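PDB 1LRZ: factor essential for expression of methicillin resistance from Staphylococcus aureus, which adds the second and third glycines of the pentaglycine interpeptide bridge of peptidoglycan, using glycyl-tRNA(Gly) as donor. Local coordinates for residues K33-V43 with A54-P62; S94-Y104 with I398-Y409. All coordinates share one frame; numbering follows the deposited sequence.

Interaction 1: K33-V43 with A54-P62; sequences KLAEGYETHLV and AACLLTAVP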
# COMPACT_ATOMS: atom_id res chain seq x y z
N LYS A 33 9.87 -4.12 -16.62
CA LYS A 33 9.47 -3.58 -17.91
C LYS A 33 10.32 -4.13 -19.05
O LYS A 33 9.80 -4.43 -20.13
CB LYS A 33 9.55 -2.05 -17.87
CG LYS A 33 8.46 -1.40 -17.02
CD LYS A 33 7.10 -1.68 -17.63
CE LYS A 33 6.00 -0.89 -16.94
NZ LYS A 33 4.68 -1.12 -17.62
N LEU A 34 11.63 -4.27 -18.82
CA LEU A 34 12.52 -4.82 -19.84
C LEU A 34 12.08 -6.25 -20.14
O LEU A 34 11.99 -6.65 -21.30
CB LEU A 34 13.97 -4.83 -19.35
CG LEU A 34 14.73 -3.50 -19.39
CD1 LEU A 34 16.15 -3.69 -18.86
CD2 LEU A 34 14.77 -2.98 -20.84
N ALA A 35 11.81 -7.01 -19.08
CA ALA A 35 11.38 -8.39 -19.22
C ALA A 35 10.07 -8.48 -20.00
O ALA A 35 9.88 -9.42 -20.78
CB ALA A 35 11.22 -9.03 -17.85
N GLU A 36 9.18 -7.53 -19.80
CA GLU A 36 7.91 -7.55 -20.51
C GLU A 36 8.05 -6.99 -21.92
O GLU A 36 7.06 -6.82 -22.63
CB GLU A 36 6.83 -6.79 -19.73
CG GLU A 36 6.56 -7.40 -18.35
CD GLU A 36 5.40 -6.74 -17.62
OE1 GLU A 36 5.20 -5.52 -17.78
OE2 GLU A 36 4.68 -7.45 -16.87
N GLY A 37 9.28 -6.70 -22.33
CA GLY A 37 9.51 -6.21 -23.68
C GLY A 37 9.32 -4.73 -23.97
O GLY A 37 9.27 -4.33 -25.13
N TYR A 38 9.20 -3.91 -22.93
CA TYR A 38 9.04 -2.48 -23.17
C TYR A 38 10.37 -1.82 -23.48
O TYR A 38 11.41 -2.24 -22.97
CB TYR A 38 8.46 -1.76 -21.95
CG TYR A 38 7.01 -2.06 -21.65
CD1 TYR A 38 6.65 -3.20 -20.95
CD2 TYR A 38 6.01 -1.20 -22.10
CE1 TYR A 38 5.32 -3.49 -20.69
CE2 TYR A 38 4.67 -1.48 -21.84
CZ TYR A 38 4.33 -2.63 -21.14
OH TYR A 38 3.01 -2.92 -20.89
N GLU A 39 10.34 -0.80 -24.33
CA GLU A 39 11.54 -0.03 -24.60
C GLU A 39 11.65 0.76 -23.29
O GLU A 39 10.71 1.47 -22.91
CB GLU A 39 11.31 0.94 -25.76
CG GLU A 39 12.55 1.76 -26.10
CD GLU A 39 12.32 2.71 -27.26
OE1 GLU A 39 11.67 2.27 -28.24
OE2 GLU A 39 12.78 3.87 -27.20
N THR A 40 12.77 0.63 -22.59
CA THR A 40 12.93 1.30 -21.31
C THR A 40 14.17 2.17 -21.23
O THR A 40 15.26 1.76 -21.63
CB THR A 40 12.96 0.25 -20.17
OG1 THR A 40 11.89 -0.69 -20.37
CG2 THR A 40 12.77 0.92 -18.81
N HIS A 41 13.99 3.39 -20.72
CA HIS A 41 15.08 4.35 -20.58
C HIS A 41 15.29 4.80 -19.14
O HIS A 41 14.32 4.96 -18.37
CB HIS A 41 14.82 5.61 -21.40
CG HIS A 41 14.69 5.39 -22.87
ND1 HIS A 41 13.69 4.61 -23.42
CD2 HIS A 41 15.37 5.91 -23.92
CE1 HIS A 41 13.76 4.67 -24.74
NE2 HIS A 41 14.77 5.46 -25.06
N LEU A 42 16.55 5.00 -18.78
CA LEU A 42 16.90 5.51 -17.45
C LEU A 42 17.64 6.81 -17.72
O LEU A 42 18.78 6.79 -18.22
CB LEU A 42 17.80 4.52 -16.70
CG LEU A 42 17.20 3.16 -16.33
CD1 LEU A 42 18.25 2.35 -15.57
CD2 LEU A 42 15.95 3.34 -15.50
N VAL A 43 16.99 7.93 -17.43
CA VAL A 43 17.59 9.23 -17.65
C VAL A 43 17.71 9.99 -16.33
O VAL A 43 17.12 9.59 -15.32
CB VAL A 43 16.75 10.07 -18.67
CG1 VAL A 43 16.64 9.32 -20.00
CG2 VAL A 43 15.35 10.34 -18.11
N ALA A 54 18.87 13.96 -10.15
CA ALA A 54 17.53 13.79 -10.73
C ALA A 54 17.53 12.53 -11.55
O ALA A 54 18.54 12.19 -12.17
CB ALA A 54 17.16 14.98 -11.61
N ALA A 55 16.41 11.82 -11.56
CA ALA A 55 16.32 10.58 -12.31
C ALA A 55 14.89 10.25 -12.72
O ALA A 55 13.93 10.72 -12.11
CB ALA A 55 16.89 9.42 -11.48
N CYS A 56 14.76 9.42 -13.75
CA CYS A 56 13.44 9.00 -14.17
C CYS A 56 13.52 7.78 -15.05
O CYS A 56 14.35 7.71 -15.98
CB CYS A 56 12.70 10.10 -14.92
SG CYS A 56 10.91 9.79 -15.05
N LEU A 57 12.68 6.82 -14.73
CA LEU A 57 12.58 5.62 -15.52
C LEU A 57 11.47 5.95 -16.51
O LEU A 57 10.39 6.41 -16.12
CB LEU A 57 12.21 4.43 -14.64
CG LEU A 57 11.96 3.09 -15.32
CD1 LEU A 57 11.97 1.99 -14.26
CD2 LEU A 57 10.62 3.10 -16.04
N LEU A 58 11.74 5.76 -17.79
CA LEU A 58 10.77 6.05 -18.84
C LEU A 58 10.52 4.78 -19.63
O LEU A 58 11.44 3.97 -19.81
CB LEU A 58 11.32 7.10 -19.82
CG LEU A 58 11.85 8.45 -19.32
CD1 LEU A 58 12.61 9.13 -20.47
CD2 LEU A 58 10.70 9.31 -18.84
N THR A 59 9.29 4.60 -20.08
CA THR A 59 8.96 3.46 -20.92
C THR A 59 8.36 4.04 -22.19
O THR A 59 7.72 5.09 -22.17
CB THR A 59 7.95 2.48 -20.26
OG1 THR A 59 6.84 3.22 -19.73
CG2 THR A 59 8.63 1.65 -19.17
N ALA A 60 8.59 3.36 -23.31
CA ALA A 60 8.08 3.83 -24.59
C ALA A 60 7.38 2.70 -25.31
O ALA A 60 7.83 1.55 -25.26
CB ALA A 60 9.23 4.37 -25.43
N VAL A 61 6.28 3.03 -25.96
CA VAL A 61 5.48 2.08 -26.72
C VAL A 61 5.22 2.66 -28.13
O VAL A 61 4.93 3.85 -28.27
CB VAL A 61 4.14 1.81 -25.99
CG1 VAL A 61 3.11 1.28 -26.95
CG2 VAL A 61 4.36 0.81 -24.85
N PRO A 62 5.33 1.83 -29.17
CA PRO A 62 5.08 2.32 -30.54
C PRO A 62 3.64 2.75 -30.78
O PRO A 62 2.70 2.07 -30.37
CB PRO A 62 5.50 1.13 -31.41
CG PRO A 62 5.27 -0.05 -30.53
CD PRO A 62 5.77 0.43 -29.19
O HOH W 1 8.14 -0.88 -26.14

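Interaction 2: S94-Y104 with I398-Y409; sequences SKYVKKHRCLY and IKPINKPVYAAY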
# COMPACT_ATOMS: atom_id res chain seq x y z
N SER A 94 12.24 16.77 -22.79
CA SER A 94 11.54 17.01 -24.05
C SER A 94 12.52 16.80 -25.20
O SER A 94 12.20 16.10 -26.16
CB SER A 94 11.00 18.44 -24.09
OG SER A 94 9.99 18.63 -23.11
N LYS A 95 13.71 17.40 -25.10
CA LYS A 95 14.73 17.27 -26.14
C LYS A 95 15.13 15.80 -26.28
O LYS A 95 15.35 15.30 -27.39
CB LYS A 95 15.97 18.07 -25.78
CG LYS A 95 15.76 19.56 -25.63
CD LYS A 95 17.08 20.24 -25.29
CE LYS A 95 16.89 21.72 -24.98
NZ LYS A 95 18.17 22.37 -24.58
N TYR A 96 15.23 15.13 -25.14
CA TYR A 96 15.61 13.73 -25.13
C TYR A 96 14.59 12.87 -25.88
O TYR A 96 14.96 12.09 -26.77
CB TYR A 96 15.73 13.22 -23.69
CG TYR A 96 16.17 11.78 -23.61
CD1 TYR A 96 17.52 11.44 -23.71
CD2 TYR A 96 15.23 10.76 -23.48
CE1 TYR A 96 17.93 10.10 -23.67
CE2 TYR A 96 15.62 9.43 -23.44
CZ TYR A 96 16.97 9.11 -23.54
OH TYR A 96 17.37 7.79 -23.50
N VAL A 97 13.31 13.00 -25.55
CA VAL A 97 12.34 12.16 -26.24
C VAL A 97 12.20 12.51 -27.72
O VAL A 97 11.79 11.66 -28.51
CB VAL A 97 10.95 12.18 -25.56
CG1 VAL A 97 11.07 11.60 -24.15
CG2 VAL A 97 10.38 13.59 -25.55
N LYS A 98 12.55 13.74 -28.10
CA LYS A 98 12.47 14.13 -29.51
C LYS A 98 13.55 13.41 -30.32
O LYS A 98 13.49 13.37 -31.55
CB LYS A 98 12.62 15.64 -29.67
CG LYS A 98 11.42 16.42 -29.17
CD LYS A 98 11.66 17.93 -29.20
CE LYS A 98 10.47 18.68 -28.61
NZ LYS A 98 10.65 20.16 -28.63
N LYS A 99 14.54 12.87 -29.62
CA LYS A 99 15.61 12.12 -30.27
C LYS A 99 15.14 10.69 -30.51
O LYS A 99 15.78 9.93 -31.22
CB LYS A 99 16.85 12.07 -29.38
CG LYS A 99 17.64 13.36 -29.31
CD LYS A 99 18.81 13.24 -28.33
CE LYS A 99 19.46 14.60 -28.12
NZ LYS A 99 20.57 14.55 -27.13
N HIS A 100 14.02 10.32 -29.89
CA HIS A 100 13.54 8.96 -30.02
C HIS A 100 12.16 8.82 -30.64
O HIS A 100 11.39 7.94 -30.26
CB HIS A 100 13.60 8.27 -28.66
CG HIS A 100 14.99 8.17 -28.10
ND1 HIS A 100 15.86 7.17 -28.45
CD2 HIS A 100 15.65 8.96 -27.23
CE1 HIS A 100 17.01 7.34 -27.82
NE2 HIS A 100 16.91 8.42 -27.06
N ARG A 101 11.86 9.71 -31.58
CA ARG A 101 10.60 9.70 -32.33
C ARG A 101 9.36 9.70 -31.44
O ARG A 101 8.38 8.99 -31.71
CB ARG A 101 10.58 8.49 -33.27
CG ARG A 101 11.78 8.45 -34.25
CD ARG A 101 11.74 7.28 -35.26
NE ARG A 101 12.80 7.43 -36.25
CZ ARG A 101 12.91 6.73 -37.37
NH1 ARG A 101 13.93 6.95 -38.20
NH2 ARG A 101 12.01 5.79 -37.66
N CYS A 102 9.39 10.51 -30.39
CA CYS A 102 8.26 10.59 -29.50
C CYS A 102 7.12 11.34 -30.18
O CYS A 102 7.34 12.35 -30.85
CB CYS A 102 8.66 11.30 -28.21
SG CYS A 102 7.30 11.53 -27.05
N LEU A 103 5.90 10.83 -30.01
CA LEU A 103 4.71 11.47 -30.54
C LEU A 103 4.17 12.40 -29.45
O LEU A 103 3.76 13.52 -29.72
CB LEU A 103 3.63 10.44 -30.90
CG LEU A 103 2.28 11.06 -31.26
CD1 LEU A 103 2.43 12.06 -32.41
CD2 LEU A 103 1.31 9.94 -31.65
N TYR A 104 4.13 11.88 -28.22
CA TYR A 104 3.70 12.67 -27.07
C TYR A 104 4.29 12.08 -25.79
O TYR A 104 4.47 10.87 -25.68
CB TYR A 104 2.17 12.76 -26.97
CG TYR A 104 1.43 11.50 -26.60
CD1 TYR A 104 0.81 11.37 -25.35
CD2 TYR A 104 1.28 10.47 -27.51
CE1 TYR A 104 0.05 10.23 -25.03
CE2 TYR A 104 0.53 9.33 -27.21
CZ TYR A 104 -0.09 9.22 -25.97
OH TYR A 104 -0.83 8.10 -25.70
N ILE A 398 0.52 16.13 -20.38
CA ILE A 398 0.88 15.58 -21.68
C ILE A 398 1.46 16.65 -22.58
O ILE A 398 0.91 17.74 -22.71
CB ILE A 398 -0.38 14.97 -22.34
CG1 ILE A 398 -0.76 13.68 -21.60
CG2 ILE A 398 -0.13 14.71 -23.83
CD1 ILE A 398 -2.11 13.13 -21.99
N LYS A 399 2.62 16.36 -23.17
CA LYS A 399 3.23 17.30 -24.08
C LYS A 399 3.28 16.66 -25.46
O LYS A 399 4.06 15.73 -25.70
CB LYS A 399 4.64 17.68 -23.66
CG LYS A 399 5.28 18.63 -24.67
CD LYS A 399 6.68 19.06 -24.29
CE LYS A 399 7.17 20.13 -25.25
NZ LYS A 399 8.47 20.69 -24.81
N PRO A 400 2.43 17.12 -26.37
CA PRO A 400 2.40 16.58 -27.73
C PRO A 400 3.68 17.02 -28.44
O PRO A 400 4.03 18.20 -28.37
CB PRO A 400 1.18 17.24 -28.35
CG PRO A 400 0.32 17.58 -27.17
CD PRO A 400 1.33 18.08 -26.17
N ILE A 401 4.39 16.10 -29.08
CA ILE A 401 5.62 16.46 -29.80
C ILE A 401 5.32 16.80 -31.26
O ILE A 401 5.88 17.75 -31.81
CB ILE A 401 6.66 15.32 -29.73
CG1 ILE A 401 7.00 15.03 -28.26
CG2 ILE A 401 7.90 15.72 -30.51
CD1 ILE A 401 7.58 16.22 -27.52
N ASN A 402 4.44 16.02 -31.89
CA ASN A 402 4.02 16.27 -33.27
C ASN A 402 2.50 16.45 -33.19
O ASN A 402 1.73 15.48 -33.27
CB ASN A 402 4.36 15.10 -34.18
CG ASN A 402 4.07 15.40 -35.64
OD1 ASN A 402 3.03 15.98 -35.97
ND2 ASN A 402 4.98 15.01 -36.52
N LYS A 403 2.07 17.70 -33.04
CA LYS A 403 0.66 18.02 -32.85
C LYS A 403 -0.33 17.50 -33.87
O LYS A 403 -1.36 16.94 -33.49
CB LYS A 403 0.50 19.53 -32.66
CG LYS A 403 1.15 20.01 -31.35
CD LYS A 403 0.89 21.50 -31.09
CE LYS A 403 1.66 21.98 -29.86
NZ LYS A 403 1.40 23.42 -29.57
N PRO A 404 -0.07 17.68 -35.18
CA PRO A 404 -1.04 17.16 -36.14
C PRO A 404 -1.21 15.65 -36.04
O PRO A 404 -2.34 15.13 -36.02
CB PRO A 404 -0.45 17.58 -37.49
CG PRO A 404 0.24 18.88 -37.15
CD PRO A 404 0.92 18.56 -35.83
N VAL A 405 -0.09 14.93 -35.97
CA VAL A 405 -0.15 13.47 -35.87
C VAL A 405 -0.84 13.07 -34.57
O VAL A 405 -1.63 12.11 -34.54
CB VAL A 405 1.27 12.83 -35.94
CG1 VAL A 405 1.17 11.32 -35.78
CG2 VAL A 405 1.95 13.19 -37.27
N TYR A 406 -0.55 13.80 -33.50
CA TYR A 406 -1.17 13.50 -32.21
C TYR A 406 -2.68 13.75 -32.30
O TYR A 406 -3.49 13.02 -31.72
CB TYR A 406 -0.55 14.36 -31.11
CG TYR A 406 -1.12 14.08 -29.74
CD1 TYR A 406 -0.98 12.82 -29.15
CD2 TYR A 406 -1.82 15.06 -29.04
CE1 TYR A 406 -1.52 12.54 -27.90
CE2 TYR A 406 -2.37 14.80 -27.79
CZ TYR A 406 -2.22 13.54 -27.22
OH TYR A 406 -2.78 13.27 -25.99
N ALA A 407 -3.06 14.79 -33.05
CA ALA A 407 -4.48 15.10 -33.23
C ALA A 407 -5.18 13.92 -33.92
O ALA A 407 -6.27 13.51 -33.53
CB ALA A 407 -4.64 16.37 -34.07
N ALA A 408 -4.54 13.36 -34.95
CA ALA A 408 -5.11 12.22 -35.66
C ALA A 408 -5.21 11.03 -34.71
O ALA A 408 -6.21 10.30 -34.71
CB ALA A 408 -4.25 11.86 -36.87
N TYR A 409 -4.18 10.85 -33.89
CA TYR A 409 -4.11 9.75 -32.93
C TYR A 409 -5.25 9.78 -31.92
O TYR A 409 -5.84 8.74 -31.60
CB TYR A 409 -2.78 9.80 -32.18
CG TYR A 409 -2.68 8.80 -31.06
CD1 TYR A 409 -2.55 7.43 -31.33
CD2 TYR A 409 -2.73 9.21 -29.73
CE1 TYR A 409 -2.46 6.50 -30.30
CE2 TYR A 409 -2.64 8.28 -28.69
CZ TYR A 409 -2.51 6.93 -28.98
OH TYR A 409 -2.41 6.02 -27.96
O HOH W 2 9.63 22.18 -26.46

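Interaction 1: K33-V43 with A54-P62
H41 and L58 face each other in the antiparallel hairpin of strands 39-46 and 52-63, and their backbones exchange two nearly straight bonds: H41 N to L58 O and L58 N to H41 O, each 2.8 Å. V43 and C56 form the next hydrogen-bonded pair, V43 N to C56 O straight, the return bond from C56 N more bent. At E39-A60 only A60 N reaches across directly; a water bridges E39 N and A60 O.

On one face, V43 CG2 packs against L58 CD1 at 3.8 Å, the chains crossing at about a right angle. Small A60 lets the extended chain of E39 lie over its CB toward a salt bridge with K68. Helix 83-98 covers this face through Y96, F89 and L93.

The other face carries T40, L42, L57 and T59 beneath helices 8-16 and 27-35. There L42 CD2 rests on L57 CB, 4.0 Å away. Helix 27-35 ends in a Schellman motif (Y38 N to K33 O, G37 N to L34 O) with G37 at positive phi; Y38 follows and lies alongside V61. OG1 of T59, between backbone N and carbonyl carbon (chi1 48°), hydrogen-bonds N73, which puts CG2 3.7 Å from K33 CG.

Interaction 2: S94-Y104 with I398-Y409
The Y104 ring carries Y406 on one face: CE1 of Y406 comes within 3.4 Å of Y104 CG, set toward the rim, and the two planes are inclined obliquely at 44°. Y409 approaches obliquely near the hydroxyl end, its CE2 3.7 Å from Y104 CE2, so the three tyrosines make an aromatic cluster. I398 CG2 lies beside Y104 CD1, and L103 CG sits at the edge of the Y406 ring. With CG held between its backbone N and carbonyl carbon (chi1 70°), Y104 turns its ring to the helix 403-411. Beyond this contact, the Y69 ring stacks on Y104.

L103 suits the neighbouring position because its forked end reaches two turns of that helix: CD1 is 3.7 Å from V405 CG1, and CD2 touches Y409 CB. Its carbonyl O grips the chain just before the helix, accepting I401 N at 2.7 Å from above the carbonyl plane and, weakly, N402 N. N402 is the N-cap, its OD1 receiving V405 N.

I401 fills the angle between the segments: CG1 meets C102 SG at 3.7 Å, and CG2 meets the aliphatic part of K98. K399, fully extended, bonds S94 OG weakly and L138 O more firmly, while S94 OG is itself hydrogen-bonded to F90 O, a turn earlier. A water may help separate K98 NZ and K399 NZ, like charges 4.4 Å apart, though it lies doubtfully close to K399 NZ.

Strand 397-400 runs antiparallel beside strand 102-107, Y104 and P400 forming a non-hydrogen-bonded pair, with 141-142 on its other side; helices 83-98 and 403-411 flank the junction.

Interactions 1 and 2 lie in one seven-stranded mixed sheet, their centres about 17 Å apart, with strand 67-78 standing between hairpin 39-46/52-63 and strand 102-107. Helix 83-98 bridges them directly: V43 CG1 of interaction 1 packs on Y96 CZ of interaction 2 at 3.6 Å, and L58 CD1 lies 4.2 Å from Y96 CE2. Just beyond that helix, the H100 ring meets the H41 ring edge-to-face. F70 of the intervening strand touches H41 and A60 of interaction 1 and V97, H100 and C102 of interaction 2. The closest ends are 11 residues apart in interaction 1 but 294 in interaction 2, which returns the C-terminal strand and helix to the N-terminal part of the chain.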